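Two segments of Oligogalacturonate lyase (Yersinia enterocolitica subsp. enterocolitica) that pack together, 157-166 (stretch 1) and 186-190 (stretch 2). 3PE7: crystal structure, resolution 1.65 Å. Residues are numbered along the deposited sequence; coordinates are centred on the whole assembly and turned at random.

Stretch 1 157-166: KFHEFYFTKP
Stretch 2, residues 186-190: ENQWL

Stretch 1 enters as a helix already under way at Lys157, with phi/psi near -61/-44, and Phe161 N bonds to Lys157 O at 2.9 Å. Residues 162-164 keep helical torsions while the bonds shorten their span: Phe163 N to Glu160 O is 3.2 Å and Thr164 N to Phe161 O is 3.1 Å. Thr164 (chi1 p) also bonds through OG1 to Phe161 O at 2.6 Å. Lys165 then takes positive torsions, 50/60, and Pro166 is extended at -66/148, its ring C-gamma endo. Stretch 2 is irregular: Asn187 sits at -90/58, Gln188 at -151/156 and Trp189 at -70/111. The nearest CA pair is Lys165 CA and Gln188 CA, 4.4 Å apart. No direct hydrogen bond crosses the contact; Pro166 O lies 3.1 Å from Gln188 N, but the angle is poor, and the same oxygen receives a CA-H...O contact from Asn187 CA at 3.5 Å. Water 1 joins the two stretches instead, its oxygen donating to Tyr162 O and accepting from Trp189 N, each at 2.9 Å.

Trp189 contributes the largest share of the 438 Å² buried, 158 Å². With chi1 t (-164°) and chi2 -3°, its indole reaches the helix although CA-to-CB points sideways. Phe161 (t, chi2 61°) directs its ring edge at the indole face, CD2 to Trp189 CE2 3.6 Å, planes at 90°. Phe158 (t, chi2 94°) instead offers its face to the indole edge, its CZ 3.5 Å from Trp189 CH2, planes at 56°; Phe158 O also meets that edge, 3.2 Å from Trp189 CZ3. Tyr162 CB (chi1 t) packs 3.9 Å from Trp189 CE3, and Pro166 CG 4.0 Å from Trp189 CB. Lys165 CB approaches Asn187 O at 3.2 Å; Lys165 has its CA-to-CB bond sideways and the end of its chain (m, t, t, m) leading away. The CA-to-CB bond of Gln188 (p, t) points away, its NE2 bonding to Glu186 OE1 at 2.9 Å.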

ATOM      1  N   LYS A 157     -14.950  -8.715 -13.354  1.00 20.20           N
ATOM      2  CA  LYS A 157     -14.164  -8.038 -14.382  1.00 19.50           C
ATOM      3  C   LYS A 157     -12.674  -8.294 -14.135  1.00 19.64           C
ATOM      4  O   LYS A 157     -11.932  -8.583 -15.071  1.00 19.27           O
ATOM      5  CB  LYS A 157     -14.439  -6.528 -14.384  1.00 18.68           C
ATOM      6  CG  LYS A 157     -15.819  -6.130 -14.934  1.00 18.77           C
ATOM      7  CD  LYS A 157     -16.142  -4.695 -14.542  1.00 17.79           C
ATOM      8  CE  LYS A 157     -17.454  -4.209 -15.161  1.00 18.44           C
ATOM      9  NZ  LYS A 157     -18.650  -4.946 -14.658  1.00 17.09           N
ATOM     10  N   PHE A 158     -12.263  -8.194 -12.874  1.00 20.26           N
ATOM     11  CA  PHE A 158     -10.866  -8.403 -12.465  1.00 21.19           C
ATOM     12  C   PHE A 158     -10.416  -9.821 -12.800  1.00 21.70           C
ATOM     13  O   PHE A 158      -9.309 -10.022 -13.315  1.00 21.75           O
ATOM     14  CB  PHE A 158     -10.706  -8.107 -10.964  1.00 20.93           C
ATOM     15  CG  PHE A 158      -9.269  -7.886 -10.512  1.00 22.29           C
ATOM     16  CD1 PHE A 158      -8.725  -6.597 -10.446  1.00 21.58           C
ATOM     17  CD2 PHE A 158      -8.484  -8.963 -10.119  1.00 22.38           C
ATOM     18  CE1 PHE A 158      -7.405  -6.392 -10.025  1.00 22.72           C
ATOM     19  CE2 PHE A 158      -7.161  -8.777  -9.697  1.00 22.50           C
ATOM     20  CZ  PHE A 158      -6.623  -7.494  -9.639  1.00 23.19           C
ATOM     21  N   HIS A 159     -11.289 -10.803 -12.550  1.00 21.86           N
ATOM     22  CA  HIS A 159     -11.005 -12.201 -12.881  1.00 22.30           C
ATOM     23  C   HIS A 159     -10.844 -12.436 -14.382  1.00 22.22           C
ATOM     24  O   HIS A 159      -9.827 -12.988 -14.829  1.00 22.90           O
ATOM     25  CB  HIS A 159     -12.089 -13.125 -12.298  1.00 22.98           C
ATOM     26  CG  HIS A 159     -11.830 -14.583 -12.527  1.00 24.42           C
ATOM     27  ND1 HIS A 159     -12.315 -15.260 -13.624  1.00 27.04           N
ATOM     28  CD2 HIS A 159     -11.123 -15.485 -11.809  1.00 25.30           C
ATOM     29  CE1 HIS A 159     -11.932 -16.524 -13.564  1.00 26.65           C
ATOM     30  NE2 HIS A 159     -11.199 -16.684 -12.478  1.00 24.92           N
ATOM     31  N   GLU A 160     -11.830 -11.988 -15.160  1.00 21.23           N
ATOM     32  CA  GLU A 160     -11.859 -12.198 -16.612  1.00 20.58           C
ATOM     33  C   GLU A 160     -10.762 -11.450 -17.359  1.00 19.70           C
ATOM     34  O   GLU A 160     -10.319 -11.884 -18.431  1.00 19.48           O
ATOM     35  CB  GLU A 160     -13.228 -11.801 -17.192  1.00 21.73           C
ATOM     36  CG  GLU A 160     -14.398 -12.696 -16.715  1.00 23.28           C
ATOM     37  CD  GLU A 160     -14.193 -14.167 -17.028  1.00 27.26           C
ATOM     38  OE1 GLU A 160     -13.898 -14.501 -18.197  1.00 28.97           O
ATOM     39  OE2 GLU A 160     -14.345 -14.994 -16.101  1.00 29.52           O
ATOM     40  N   PHE A 161     -10.330 -10.321 -16.795  1.00 18.46           N
ATOM     41  CA  PHE A 161      -9.330  -9.479 -17.447  1.00 17.29           C
ATOM     42  C   PHE A 161      -8.024 -10.242 -17.695  1.00 17.06           C
ATOM     43  O   PHE A 161      -7.365 -10.049 -18.722  1.00 17.55           O
ATOM     44  CB  PHE A 161      -9.061  -8.244 -16.591  1.00 16.83           C
ATOM     45  CG  PHE A 161      -8.216  -7.219 -17.270  1.00 15.28           C
ATOM     46  CD1 PHE A 161      -8.647  -6.603 -18.450  1.00 13.04           C
ATOM     47  CD2 PHE A 161      -6.983  -6.860 -16.740  1.00 14.00           C
ATOM     48  CE1 PHE A 161      -7.851  -5.644 -19.082  1.00 13.38           C
ATOM     49  CE2 PHE A 161      -6.193  -5.892 -17.369  1.00 14.49           C
ATOM     50  CZ  PHE A 161      -6.627  -5.290 -18.539  1.00 12.59           C
ATOM     51  N   TYR A 162      -7.669 -11.089 -16.740  1.00 16.88           N
ATOM     52  CA  TYR A 162      -6.442 -11.890 -16.812  1.00 17.54           C
ATOM     53  C   TYR A 162      -6.336 -12.697 -18.121  1.00 17.72           C
ATOM     54  O   TYR A 162      -5.271 -12.764 -18.733  1.00 17.02           O
ATOM     55  CB  TYR A 162      -6.371 -12.824 -15.601  1.00 17.50           C
ATOM     56  CG  TYR A 162      -5.360 -13.954 -15.721  1.00 18.11           C
ATOM     57  CD1 TYR A 162      -5.777 -15.270 -15.969  1.00 18.18           C
ATOM     58  CD2 TYR A 162      -3.998 -13.710 -15.577  1.00 18.55           C
ATOM     59  CE1 TYR A 162      -4.853 -16.310 -16.079  1.00 19.15           C
ATOM     60  CE2 TYR A 162      -3.062 -14.741 -15.693  1.00 18.91           C
ATOM     61  CZ  TYR A 162      -3.496 -16.038 -15.940  1.00 19.60           C
ATOM     62  OH  TYR A 162      -2.578 -17.062 -16.038  1.00 20.53           O
ATOM     63  N   PHE A 163      -7.453 -13.267 -18.556  1.00 18.15           N
ATOM     64  CA  PHE A 163      -7.458 -14.147 -19.726  1.00 18.85           C
ATOM     65  C   PHE A 163      -7.336 -13.405 -21.055  1.00 18.96           C
ATOM     66  O   PHE A 163      -7.063 -14.033 -22.090  1.00 19.67           O
ATOM     67  CB  PHE A 163      -8.720 -15.013 -19.716  1.00 19.45           C
ATOM     68  CG  PHE A 163      -8.862 -15.854 -18.484  1.00 20.45           C
ATOM     69  CD1 PHE A 163      -8.267 -17.111 -18.412  1.00 22.27           C
ATOM     70  CD2 PHE A 163      -9.584 -15.389 -17.387  1.00 21.69           C
ATOM     71  CE1 PHE A 163      -8.404 -17.898 -17.262  1.00 21.68           C
ATOM     72  CE2 PHE A 163      -9.724 -16.174 -16.223  1.00 22.89           C
ATOM     73  CZ  PHE A 163      -9.134 -17.425 -16.168  1.00 23.39           C
ATOM     74  N   THR A 164      -7.518 -12.084 -21.030  1.00 18.39           N
ATOM     75  CA  THR A 164      -7.424 -11.262 -22.238  1.00 18.80           C
ATOM     76  C   THR A 164      -5.991 -10.984 -22.685  1.00 18.37           C
ATOM     77  O   THR A 164      -5.781 -10.465 -23.769  1.00 18.32           O
ATOM     78  CB  THR A 164      -8.163  -9.910 -22.095  1.00 18.75           C
ATOM     79  OG1 THR A 164      -7.510  -9.104 -21.111  1.00 19.45           O
ATOM     80  CG2 THR A 164      -9.634 -10.108 -21.719  1.00 19.62           C
ATOM     81  N   LYS A 165      -5.012 -11.329 -21.843  1.00 18.24           N
ATOM     82  CA  LYS A 165      -3.593 -11.084 -22.152  1.00 18.46           C
ATOM     83  C   LYS A 165      -3.333  -9.650 -22.603  1.00 17.75           C
ATOM     84  O   LYS A 165      -2.851  -9.412 -23.727  1.00 17.99           O
ATOM     85  CB  LYS A 165      -3.070 -12.081 -23.203  1.00 19.18           C
ATOM     86  CG  LYS A 165      -2.911 -13.494 -22.687  1.00 22.15           C
ATOM     87  CD  LYS A 165      -2.291 -14.399 -23.744  1.00 25.04           C
ATOM     88  CE  LYS A 165      -2.644 -15.846 -23.495  1.00 28.77           C
ATOM     89  NZ  LYS A 165      -1.773 -16.505 -22.474  1.00 32.36           N
ATOM     90  N   PRO A 166      -3.649  -8.678 -21.732  1.00 16.27           N
ATOM     91  CA  PRO A 166      -3.502  -7.273 -22.101  1.00 15.91           C
ATOM     92  C   PRO A 166      -2.040  -6.901 -22.307  1.00 16.22           C
ATOM     93  O   PRO A 166      -1.160  -7.458 -21.640  1.00 15.98           O
ATOM     94  CB  PRO A 166      -4.038  -6.528 -20.879  1.00 16.23           C
ATOM     95  CG  PRO A 166      -3.820  -7.501 -19.719  1.00 14.65           C
ATOM     96  CD  PRO A 166      -4.080  -8.853 -20.328  1.00 15.38           C
ATOM     97  N   GLU A 186       4.978  -6.736 -22.383  1.00 16.82           N
ATOM     98  CA  GLU A 186       4.498  -8.094 -22.650  1.00 16.75           C
ATOM     99  C   GLU A 186       2.986  -8.111 -22.798  1.00 16.53           C
ATOM    100  O   GLU A 186       2.303  -7.228 -22.271  1.00 16.92           O
ATOM    101  CB  GLU A 186       4.877  -9.053 -21.508  1.00 16.72           C
ATOM    102  CG  GLU A 186       6.379  -9.274 -21.343  1.00 17.21           C
ATOM    103  CD  GLU A 186       6.729 -10.235 -20.211  1.00 18.46           C
ATOM    104  OE1 GLU A 186       5.979 -10.298 -19.201  1.00 18.91           O
ATOM    105  OE2 GLU A 186       7.774 -10.918 -20.330  1.00 17.36           O
ATOM    106  N   ASN A 187       2.476  -9.125 -23.503  1.00 16.20           N
ATOM    107  CA  ASN A 187       1.034  -9.353 -23.591  1.00 16.94           C
ATOM    108  C   ASN A 187       0.560 -10.281 -22.475  1.00 16.42           C
ATOM    109  O   ASN A 187       0.019 -11.370 -22.701  1.00 17.63           O
ATOM    110  CB  ASN A 187       0.651  -9.876 -24.979  1.00 16.98           C
ATOM    111  CG  ASN A 187       0.856  -8.837 -26.068  1.00 19.50           C
ATOM    112  OD1 ASN A 187       1.002  -7.640 -25.802  1.00 19.96           O
ATOM    113  ND2 ASN A 187       0.878  -9.298 -27.311  1.00 20.83           N
ATOM    114  N   GLN A 188       0.814  -9.853 -21.244  1.00 16.05           N
ATOM    115  CA  GLN A 188       0.227 -10.494 -20.064  1.00 15.67           C
ATOM    116  C   GLN A 188       0.084  -9.434 -18.976  1.00 14.25           C
ATOM    117  O   GLN A 188       0.778  -8.421 -18.982  1.00 14.52           O
ATOM    118  CB  GLN A 188       1.027 -11.720 -19.581  1.00 15.60           C
ATOM    119  CG  GLN A 188       2.365 -11.451 -18.868  1.00 17.81           C
ATOM    120  CD  GLN A 188       3.165 -12.732 -18.646  1.00 17.68           C
ATOM    121  OE1 GLN A 188       2.628 -13.750 -18.189  1.00 19.38           O
ATOM    122  NE2 GLN A 188       4.452 -12.696 -18.994  1.00 17.84           N
ATOM    123  N   TRP A 189      -0.834  -9.668 -18.052  1.00 13.67           N
ATOM    124  CA  TRP A 189      -1.154  -8.664 -17.038  1.00 12.65           C
ATOM    125  C   TRP A 189       0.003  -8.496 -16.048  1.00 11.89           C
ATOM    126  O   TRP A 189       0.291  -9.403 -15.259  1.00 12.32           O
ATOM    127  CB  TRP A 189      -2.399  -9.104 -16.284  1.00 12.41           C
ATOM    128  CG  TRP A 189      -3.069  -8.033 -15.487  1.00 13.27           C
ATOM    129  CD1 TRP A 189      -2.667  -6.736 -15.318  1.00 11.48           C
ATOM    130  CD2 TRP A 189      -4.270  -8.184 -14.734  1.00 12.15           C
ATOM    131  NE1 TRP A 189      -3.561  -6.064 -14.501  1.00 13.38           N
ATOM    132  CE2 TRP A 189      -4.548  -6.937 -14.130  1.00 12.89           C
ATOM    133  CE3 TRP A 189      -5.144  -9.264 -14.507  1.00 14.38           C
ATOM    134  CZ2 TRP A 189      -5.666  -6.733 -13.314  1.00 12.92           C
ATOM    135  CZ3 TRP A 189      -6.260  -9.061 -13.707  1.00 14.23           C
ATOM    136  CH2 TRP A 189      -6.508  -7.797 -13.116  1.00 12.72           C
ATOM    137  N   LEU A 190       0.658  -7.342 -16.116  1.00 11.77           N
ATOM    138  CA  LEU A 190       1.729  -6.989 -15.180  1.00 12.56           C
ATOM    139  C   LEU A 190       1.210  -6.034 -14.118  1.00 12.10           C
ATOM    140  O   LEU A 190       0.358  -5.178 -14.386  1.00 12.48           O
ATOM    141  CB  LEU A 190       2.892  -6.346 -15.931  1.00 13.34           C
ATOM    142  CG  LEU A 190       3.486  -7.218 -17.040  1.00 13.86           C
ATOM    143  CD1 LEU A 190       4.642  -6.481 -17.674  1.00 15.62           C
ATOM    144  CD2 LEU A 190       3.931  -8.587 -16.533  1.00 13.71           C
TER
HETATM  145  O   HOH W   1      -2.553 -11.882 -18.763  1.00 15.38           O